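PDB 7A27: SmhA from Serratia marcescens, which is the A component of Smh, a tripartite alpha-pore forming toxin whose three proteins probably assemble into pores in target cell membranes. Local coordinates for residues 17-22 / 346-351; 24-29 / 193-198; 74-79 / 354-359; 84-89 / 120-125. All blocks are in the same frame, centred on the assembly; numbering follows the deposited sequence.

Contacts 1, 2 and 3 cluster near the middle of an elongated helical bundle, with contact 4 further out. Helix 14-37 serves contacts 1 and 2, helix 325-358 contacts 1 and 3, and helix 48-96 contacts 3 and 4. Centres of contacts 1 and 3 are about 10 Å apart, of contacts 2 and 3 about 11 Å, and of contacts 2 and 4 about 25 Å. A probable hydrogen bond, Asn351 ND2 to Gly193 O at 2.9 Å, joins contacts 1 and 2. Asn359, a calcium ligand in a structure of this protein but without calcium here, lies on segment 354-359. The side chain of Val195 in contact 2 is about 4 Å from that of Asn359.

Contact 1 (17-22 / 346-351)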
# COMPACT_ATOMS: atom_id res chain seq x y z
N MET A 17 11.15 3.06 6.27
CA MET A 17 10.66 1.73 5.87
C MET A 17 9.14 1.69 6.01
O MET A 17 8.52 1.15 5.11
CB MET A 17 11.31 0.63 6.71
CG MET A 17 11.12 -0.76 6.12
SD MET A 17 12.54 -1.76 6.42
CE MET A 17 13.65 -1.05 5.20
N HIS A 18 8.57 2.27 7.08
CA HIS A 18 7.10 2.32 7.31
C HIS A 18 6.46 3.25 6.28
O HIS A 18 5.39 2.89 5.75
CB HIS A 18 6.75 2.71 8.75
CG HIS A 18 6.75 1.60 9.74
ND1 HIS A 18 7.86 1.26 10.47
CD2 HIS A 18 5.79 0.73 10.14
CE1 HIS A 18 7.56 0.25 11.28
NE2 HIS A 18 6.29 -0.08 11.12
N ILE A 19 7.09 4.38 5.97
CA ILE A 19 6.60 5.34 4.94
C ILE A 19 6.56 4.64 3.57
O ILE A 19 5.54 4.77 2.88
CB ILE A 19 7.47 6.62 4.97
CG1 ILE A 19 7.25 7.39 6.28
CG2 ILE A 19 7.22 7.49 3.75
CD1 ILE A 19 8.15 8.58 6.48
N SER A 20 7.59 3.88 3.18
CA SER A 20 7.61 3.20 1.86
C SER A 20 6.53 2.12 1.84
O SER A 20 6.04 1.81 0.72
CB SER A 20 8.97 2.66 1.48
OG SER A 20 9.25 1.45 2.16
N ILE A 21 6.13 1.56 3.00
CA ILE A 21 5.03 0.56 3.08
C ILE A 21 3.71 1.30 2.91
O ILE A 21 2.93 0.89 2.04
CB ILE A 21 5.06 -0.26 4.38
CG1 ILE A 21 6.29 -1.18 4.41
CG2 ILE A 21 3.77 -1.05 4.53
CD1 ILE A 21 6.55 -1.85 5.76
N SER A 22 3.47 2.33 3.73
CA SER A 22 2.24 3.16 3.68
C SER A 22 1.96 3.51 2.20
O SER A 22 0.83 3.29 1.74
CB SER A 22 2.38 4.41 4.54
OG SER A 22 2.53 4.11 5.92
N SER A 346 7.10 8.21 16.07
CA SER A 346 5.73 8.03 16.63
C SER A 346 4.73 8.94 15.88
O SER A 346 3.60 8.47 15.65
CB SER A 346 5.71 8.28 18.11
OG SER A 346 4.40 8.38 18.65
N LYS A 347 5.11 10.17 15.52
CA LYS A 347 4.20 11.12 14.83
C LYS A 347 3.93 10.60 13.41
O LYS A 347 2.76 10.60 12.96
CB LYS A 347 4.78 12.53 14.71
CG LYS A 347 5.23 13.19 16.01
CD LYS A 347 4.17 13.49 17.06
CE LYS A 347 4.81 14.14 18.27
NZ LYS A 347 3.83 14.43 19.34
N SER A 348 4.98 10.18 12.71
CA SER A 348 4.89 9.59 11.35
C SER A 348 3.88 8.44 11.37
O SER A 348 3.06 8.35 10.43
CB SER A 348 6.25 9.17 10.86
OG SER A 348 6.15 8.54 9.60
N ILE A 349 3.91 7.63 12.43
CA ILE A 349 3.01 6.46 12.67
C ILE A 349 1.58 6.95 12.91
O ILE A 349 0.66 6.38 12.29
CB ILE A 349 3.48 5.60 13.86
CG1 ILE A 349 4.89 5.05 13.66
CG2 ILE A 349 2.47 4.46 14.11
CD1 ILE A 349 4.97 3.88 12.70
N ASP A 350 1.40 7.92 13.80
CA ASP A 350 0.06 8.49 14.11
C ASP A 350 -0.64 8.91 12.81
O ASP A 350 -1.85 8.59 12.66
CB ASP A 350 0.17 9.67 15.09
CG ASP A 350 0.44 9.29 16.54
OD1 ASP A 350 0.09 8.17 16.94
OD2 ASP A 350 0.97 10.13 17.28
N ASN A 351 0.10 9.56 11.90
CA ASN A 351 -0.44 10.09 10.61
C ASN A 351 -0.77 8.92 9.67
O ASN A 351 -1.79 9.01 8.96
CB ASN A 351 0.48 11.13 9.96
CG ASN A 351 -0.17 11.82 8.76
OD1 ASN A 351 -1.33 12.23 8.81
ND2 ASN A 351 0.57 11.96 7.67
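His18 and Ile349 meet through two similar first torsions. In each, the gamma carbon on the branch that makes the contact lies beside the backbone N and anti to the carbonyl carbon, with chi1 -84° in His18 and -59° in Ile349. In Ile349 the next bond then turns CD1 out of the extended line (chi2 -76°), and this carries the methyl over the imidazole. The contact joins helix 14-37 to helix 325-358, the first and last helices of an elongated alpha-helical bundle. Such a bundle is consistent with the ClyA-like family of alpha-pore forming toxins. The two segments run in broadly the same direction, and the CA atoms of His18 and Ile349 are 7.9 Å apart.

The His18–Ile349 contact is a CH-pi interaction. Ile349 CD1 stands 4.2 Å from the centroid of the His18 ring, close to the ring normal, and is shifted a little toward the CG–CD2 rim. One face of the imidazole is therefore covered by a methyl. The polar ND1 is used within its own helix and bonds to Leu14 O, which should limit rotation of the ring. Tyr80 of helix 48-96 meets the His18 ring edge-to-face and also touches Ile349. Phe345 approaches His18 as well, so the imidazole sits in largely aromatic and aliphatic surroundings.

Next to this pair, one residue on in helix 14-37 and one residue back in helix 325-358, Ile19 lies against Ser348. The Ile19 side chain is extended and reaches across at its end. Ser348 OG lies equally near CG1 and CD1 of Ile19, at 3.7 Å from each.

Contact 2 (24-29 / 193-198); sequences QALLNQ and GVVQLG
The segment 193-198 belongs to the connection that leaves helix 160-188 and enters the beta-hairpin formed by strands 198-206 and 230-237. Here it runs extended along the side of helix 14-37, so the contact ties the start of the hairpin to the helical bundle. Gly198 already bonds through its backbone to Gln237 of the partner strand.

Two residues on each side make the contact. Leu26 sends CD1 toward Val195 and meets both of its methyls. The distance from Leu26 CD1 to Val195 CG2 is 4.2 Å, and CG1 is equally near, so the leucine methyl sits at the fork of the valine. One residue further along the helix, Leu27 CD1 lies 3.9 Å from Leu197 CD1, methyl against methyl. Leu27 CG is anti to the backbone N (chi1 -177°), and this turn of the side chain lets its end approach the extended segment although the CB does not aim at it. Val195 and Leu197 both direct their CB atoms at the helix, while Gln196 between them takes no part.

Leu26 and Val195 are both touched by Phe188 of helix 160-188 and by Asn359, seen as a calcium ligand in a structure of this protein but without calcium here; Ile183 touches Leu197.

Across the two segments the contact is purely apolar. What holds it is van der Waals packing of branched methyls, three of the four residues being buried. The polar backbone of 193-198 is held separately, with Val195 N bonded to Asn355 OD1 and Gly193 O to Asn355 ND2.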
# COMPACT_ATOMS: atom_id res chain seq x y z
N GLN A 24 2.45 2.17 -0.73
CA GLN A 24 1.86 1.13 -1.61
C GLN A 24 0.58 0.60 -0.97
O GLN A 24 -0.41 0.49 -1.69
CB GLN A 24 2.88 0.03 -1.90
CG GLN A 24 4.18 0.52 -2.52
CD GLN A 24 4.08 1.15 -3.89
OE1 GLN A 24 3.03 1.15 -4.55
NE2 GLN A 24 5.19 1.69 -4.36
N ALA A 25 0.58 0.30 0.32
CA ALA A 25 -0.60 -0.24 1.05
C ALA A 25 -1.77 0.73 0.93
O ALA A 25 -2.87 0.25 0.68
CB ALA A 25 -0.29 -0.53 2.50
N LEU A 26 -1.56 2.04 1.12
CA LEU A 26 -2.64 3.05 1.02
C LEU A 26 -3.20 3.04 -0.40
O LEU A 26 -4.42 3.06 -0.55
CB LEU A 26 -2.12 4.45 1.36
CG LEU A 26 -1.83 4.72 2.83
CD1 LEU A 26 -1.06 6.02 2.98
CD2 LEU A 26 -3.09 4.75 3.64
N LEU A 27 -2.33 3.07 -1.40
CA LEU A 27 -2.74 3.04 -2.82
C LEU A 27 -3.51 1.73 -3.07
O LEU A 27 -4.57 1.79 -3.67
CB LEU A 27 -1.52 3.19 -3.73
CG LEU A 27 -1.83 3.24 -5.21
CD1 LEU A 27 -2.83 4.32 -5.52
CD2 LEU A 27 -0.59 3.49 -6.03
N ASN A 28 -3.03 0.60 -2.55
CA ASN A 28 -3.66 -0.72 -2.79
C ASN A 28 -5.03 -0.74 -2.10
O ASN A 28 -5.91 -1.50 -2.54
CB ASN A 28 -2.78 -1.87 -2.31
CG ASN A 28 -3.03 -3.16 -3.07
OD1 ASN A 28 -3.57 -3.14 -4.18
ND2 ASN A 28 -2.64 -4.28 -2.48
N GLN A 29 -5.21 0.07 -1.07
CA GLN A 29 -6.50 0.22 -0.34
C GLN A 29 -7.49 0.83 -1.34
O GLN A 29 -8.64 0.32 -1.42
CB GLN A 29 -6.24 1.07 0.92
CG GLN A 29 -7.35 1.10 1.94
CD GLN A 29 -6.96 1.87 3.19
OE1 GLN A 29 -5.99 2.61 3.23
NE2 GLN A 29 -7.74 1.72 4.25
N GLY A 193 1.60 13.57 4.33
CA GLY A 193 0.35 13.98 3.67
C GLY A 193 -0.86 13.35 4.32
O GLY A 193 -0.68 12.40 5.10
N VAL A 194 -2.04 13.89 4.01
CA VAL A 194 -3.38 13.37 4.43
C VAL A 194 -4.08 12.91 3.14
O VAL A 194 -4.70 13.73 2.49
CB VAL A 194 -4.18 14.43 5.20
CG1 VAL A 194 -5.55 13.91 5.62
CG2 VAL A 194 -3.38 14.92 6.39
N VAL A 195 -3.92 11.63 2.81
CA VAL A 195 -4.28 11.05 1.49
C VAL A 195 -5.79 10.94 1.31
O VAL A 195 -6.50 10.58 2.24
CB VAL A 195 -3.62 9.68 1.25
CG1 VAL A 195 -2.11 9.77 1.42
CG2 VAL A 195 -4.21 8.58 2.10
N GLN A 196 -6.20 11.14 0.06
CA GLN A 196 -7.57 10.97 -0.46
C GLN A 196 -7.45 10.80 -1.98
O GLN A 196 -6.76 11.60 -2.63
CB GLN A 196 -8.39 12.20 -0.04
CG GLN A 196 -9.90 12.08 -0.25
CD GLN A 196 -10.68 11.45 0.88
OE1 GLN A 196 -10.43 10.32 1.33
NE2 GLN A 196 -11.70 12.19 1.32
N LEU A 197 -8.10 9.77 -2.53
CA LEU A 197 -8.31 9.58 -3.99
C LEU A 197 -9.80 9.37 -4.21
O LEU A 197 -10.45 8.83 -3.32
CB LEU A 197 -7.50 8.36 -4.46
CG LEU A 197 -6.00 8.56 -4.61
CD1 LEU A 197 -5.35 7.33 -5.22
CD2 LEU A 197 -5.70 9.80 -5.45
N GLY A 198 -10.35 9.83 -5.33
CA GLY A 198 -11.79 9.69 -5.63
C GLY A 198 -12.02 8.67 -6.72
O GLY A 198 -11.09 7.91 -7.03

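Contact 3 (74-79 / 354-359)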
# COMPACT_ATOMS: atom_id res chain seq x y z
N ALA A 74 -5.90 -4.18 8.70
CA ALA A 74 -5.95 -4.30 10.17
C ALA A 74 -4.64 -4.93 10.66
O ALA A 74 -4.07 -4.41 11.63
CB ALA A 74 -7.17 -5.08 10.61
N GLU A 75 -4.18 -5.98 9.98
CA GLU A 75 -2.89 -6.66 10.30
C GLU A 75 -1.77 -5.60 10.29
O GLU A 75 -1.00 -5.59 11.26
CB GLU A 75 -2.58 -7.79 9.30
CG GLU A 75 -3.52 -8.98 9.30
CD GLU A 75 -3.23 -10.09 10.29
OE1 GLU A 75 -4.17 -10.47 11.03
OE2 GLU A 75 -2.08 -10.63 10.27
N LEU A 76 -1.72 -4.72 9.28
CA LEU A 76 -0.69 -3.66 9.16
C LEU A 76 -0.84 -2.64 10.29
O LEU A 76 0.17 -2.31 10.93
CB LEU A 76 -0.80 -2.97 7.80
CG LEU A 76 -0.33 -3.80 6.61
CD1 LEU A 76 -0.75 -3.18 5.27
CD2 LEU A 76 1.17 -3.95 6.66
N ILE A 77 -2.05 -2.12 10.52
CA ILE A 77 -2.29 -1.12 11.60
C ILE A 77 -1.74 -1.69 12.91
O ILE A 77 -1.22 -0.92 13.74
CB ILE A 77 -3.76 -0.72 11.69
CG1 ILE A 77 -4.24 -0.04 10.40
CG2 ILE A 77 -3.99 0.17 12.92
CD1 ILE A 77 -5.70 0.38 10.44
N GLY A 78 -1.84 -3.01 13.07
CA GLY A 78 -1.30 -3.74 14.24
C GLY A 78 0.20 -3.55 14.37
O GLY A 78 0.64 -3.22 15.47
N LEU A 79 0.96 -3.73 13.28
CA LEU A 79 2.44 -3.59 13.27
C LEU A 79 2.84 -2.14 13.53
O LEU A 79 3.92 -1.93 14.14
CB LEU A 79 3.03 -4.02 11.93
CG LEU A 79 2.97 -5.51 11.62
CD1 LEU A 79 3.60 -5.78 10.26
CD2 LEU A 79 3.62 -6.36 12.71
N ALA A 354 -4.02 7.33 10.84
CA ALA A 354 -5.12 8.27 10.51
C ALA A 354 -5.44 8.13 9.02
O ALA A 354 -6.63 8.13 8.68
CB ALA A 354 -4.75 9.69 10.87
N ASN A 355 -4.42 7.97 8.19
CA ASN A 355 -4.57 7.81 6.72
C ASN A 355 -5.25 6.47 6.42
O ASN A 355 -6.19 6.46 5.62
CB ASN A 355 -3.24 7.97 5.98
CG ASN A 355 -2.88 9.40 5.65
OD1 ASN A 355 -3.76 10.24 5.47
ND2 ASN A 355 -1.59 9.68 5.51
N TYR A 356 -4.81 5.36 7.04
CA TYR A 356 -5.42 4.03 6.81
C TYR A 356 -6.89 4.07 7.22
O TYR A 356 -7.68 3.34 6.62
CB TYR A 356 -4.70 2.92 7.58
CG TYR A 356 -3.40 2.43 6.99
CD1 TYR A 356 -3.38 1.74 5.79
CD2 TYR A 356 -2.21 2.59 7.66
CE1 TYR A 356 -2.19 1.27 5.24
CE2 TYR A 356 -1.02 2.14 7.12
CZ TYR A 356 -1.00 1.46 5.92
OH TYR A 356 0.20 1.02 5.44
N ALA A 357 -7.24 4.89 8.22
CA ALA A 357 -8.64 5.04 8.69
C ALA A 357 -9.43 5.83 7.65
O ALA A 357 -10.48 5.32 7.22
CB ALA A 357 -8.70 5.70 10.04
N GLY A 358 -8.93 7.00 7.25
CA GLY A 358 -9.59 7.96 6.34
C GLY A 358 -9.71 7.43 4.93
O GLY A 358 -10.79 7.60 4.31
N ASN A 359 -8.66 6.76 4.45
CA ASN A 359 -8.56 6.23 3.07
C ASN A 359 -9.34 4.92 2.92
O ASN A 359 -9.15 4.27 1.86
CB ASN A 359 -7.10 6.02 2.67
CG ASN A 359 -6.90 5.82 1.18
OD1 ASN A 359 -7.58 6.45 0.37
ND2 ASN A 359 -5.98 4.94 0.81
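The side chains of Ile77 and Tyr356 run antiparallel alongside each other, and their CA atoms are 7.7 Å apart. Ile77 has CG1 beside the backbone N and a fully extended end (chi2 180°). This straight arm reaches over to the root of the tyrosine, where Ile77 CD1 lies 4.0 Å from Tyr356 CB. Ile77 CG1 is nearly as close to the same carbon, so the isoleucine packs along its ethyl branch.

Tyr356 points its CB at helix 48-96. Its CG sits beside the backbone N and anti to the carbonyl carbon (chi1 -78°), which sends the ring past Ile77 and on toward Leu76. Leu76 CD1 comes within 4.3 Å of Tyr356 OH, a loose van der Waals approach of a methyl to the hydroxyl oxygen. The hydroxyl is hydrogen-bonded to Tyr80 OH, and the two tyrosine rings also meet edge-to-face. Helix 325-358 ends just beyond, and Asn359, a calcium ligand in a structure of this protein but without calcium here, is the first residue to leave it.

Ser22, Ala25 and Leu26 of helix 14-37 pack against the Tyr356 side chain. Helices 48-96 and 14-37 thus close on a buried tyrosine of helix 325-358, as in the core of a multi-helix bundle.

Contact 4 (84-89 / 120-125)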
# COMPACT_ATOMS: atom_id res chain seq x y z
N SER A 84 4.62 2.58 17.78
CA SER A 84 4.22 3.62 18.77
C SER A 84 4.57 3.11 20.16
O SER A 84 5.25 3.84 20.93
CB SER A 84 2.75 3.94 18.73
OG SER A 84 2.34 4.26 17.42
N ASN A 85 4.09 1.89 20.46
CA ASN A 85 4.29 1.21 21.76
C ASN A 85 5.78 1.26 22.11
O ASN A 85 6.11 1.65 23.24
CB ASN A 85 3.72 -0.21 21.74
CG ASN A 85 2.22 -0.30 21.88
OD1 ASN A 85 1.50 0.68 21.70
ND2 ASN A 85 1.72 -1.48 22.24
N PHE A 86 6.65 0.91 21.16
CA PHE A 86 8.11 0.89 21.39
C PHE A 86 8.58 2.32 21.71
O PHE A 86 9.39 2.49 22.63
CB PHE A 86 8.86 0.30 20.20
CG PHE A 86 10.26 -0.15 20.54
CD1 PHE A 86 11.30 0.75 20.60
CD2 PHE A 86 10.54 -1.48 20.81
CE1 PHE A 86 12.59 0.34 20.92
CE2 PHE A 86 11.82 -1.88 21.13
CZ PHE A 86 12.85 -0.97 21.19
N ALA A 87 8.10 3.33 20.99
CA ALA A 87 8.48 4.73 21.25
C ALA A 87 8.15 5.07 22.70
O ALA A 87 9.03 5.63 23.39
CB ALA A 87 7.78 5.68 20.30
N ALA A 88 6.93 4.72 23.13
CA ALA A 88 6.44 4.98 24.50
C ALA A 88 7.40 4.37 25.51
O ALA A 88 7.72 5.03 26.50
CB ALA A 88 5.04 4.45 24.66
N LEU A 89 7.88 3.15 25.25
CA LEU A 89 8.81 2.43 26.16
C LEU A 89 10.15 3.18 26.23
O LEU A 89 10.72 3.27 27.33
CB LEU A 89 9.00 0.98 25.70
CG LEU A 89 7.77 0.07 25.78
CD1 LEU A 89 8.14 -1.34 25.36
CD2 LEU A 89 7.15 0.05 27.16
N GLN A 120 12.52 -8.08 19.40
CA GLN A 120 12.61 -9.45 18.82
C GLN A 120 11.18 -9.98 18.60
O GLN A 120 10.99 -10.71 17.61
CB GLN A 120 13.47 -10.37 19.69
CG GLN A 120 13.99 -11.57 18.91
CD GLN A 120 15.02 -12.40 19.63
OE1 GLN A 120 14.75 -13.00 20.66
NE2 GLN A 120 16.21 -12.49 19.05
N HIS A 121 10.23 -9.65 19.49
CA HIS A 121 8.80 -10.06 19.37
C HIS A 121 8.17 -9.31 18.18
O HIS A 121 7.49 -9.95 17.36
CB HIS A 121 8.02 -9.91 20.69
CG HIS A 121 8.16 -11.08 21.62
ND1 HIS A 121 9.05 -11.06 22.69
CD2 HIS A 121 7.55 -12.29 21.65
CE1 HIS A 121 8.99 -12.20 23.33
NE2 HIS A 121 8.09 -12.97 22.71
N TYR A 122 8.43 -8.01 18.06
CA TYR A 122 7.91 -7.17 16.95
C TYR A 122 8.50 -7.67 15.62
O TYR A 122 7.81 -7.60 14.59
CB TYR A 122 8.12 -5.69 17.27
CG TYR A 122 7.36 -5.17 18.48
CD1 TYR A 122 6.27 -5.84 19.01
CD2 TYR A 122 7.64 -3.91 19.00
CE1 TYR A 122 5.53 -5.31 20.06
CE2 TYR A 122 6.91 -3.37 20.05
CZ TYR A 122 5.85 -4.07 20.59
OH TYR A 122 5.17 -3.55 21.66
N GLN A 123 9.73 -8.18 15.62
CA GLN A 123 10.34 -8.76 14.40
C GLN A 123 9.48 -9.95 13.97
O GLN A 123 9.05 -9.98 12.80
CB GLN A 123 11.78 -9.20 14.69
CG GLN A 123 12.39 -10.08 13.61
CD GLN A 123 13.81 -10.45 13.96
OE1 GLN A 123 14.13 -10.82 15.09
NE2 GLN A 123 14.69 -10.34 12.98
N ALA A 124 9.24 -10.88 14.89
CA ALA A 124 8.48 -12.13 14.65
C ALA A 124 7.03 -11.79 14.26
O ALA A 124 6.48 -12.54 13.42
CB ALA A 124 8.53 -13.02 15.86
N ALA A 125 6.46 -10.72 14.81
CA ALA A 125 5.09 -10.25 14.51
C ALA A 125 5.04 -9.81 13.05
O ALA A 125 4.08 -10.16 12.35
CB ALA A 125 4.70 -9.12 15.42
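Phe86 and Tyr122 meet across two helical segments that run in roughly opposite directions, with their CA atoms 9.2 Å apart. Tyr122 supplies one side of the contact by itself. Its CG lies beside the backbone N (chi1 -65°), which projects the ring across to the other helix.

There the ring meets two neighbouring residues. Tyr122 CE2 stands at the edge of the Phe86 ring, near its plane, and is 4.2 Å from Phe86 CD2. Tyr122 CD2 is about as close to that atom. The two side chains are skewed to each other. Phe86 has its CG anti to the backbone N (chi1 -161°), and this brings the CD2 edge of its ring to the tyrosine.

Helices 48-96 and 104-155 follow each other in the chain and form a long helical hairpin, two arms of the elongated bundle. Aromatic neighbours from other helices fill in round the pair. Trp305 of helix 301-321 meets both rings, edge-to-face in the case of Tyr122, and Trp342 of helix 325-358 packs on Phe86.

Asn85 takes the far end of the tyrosine. Its side chain crosses that of Tyr122 at about a right angle, with the amide plane turned 55° from the ring. The touching atom is the aliphatic one: Asn85 CB lies 3.6 Å from Tyr122 OH. Asn85 ND2 is further from the same oxygen, at 4.1 Å.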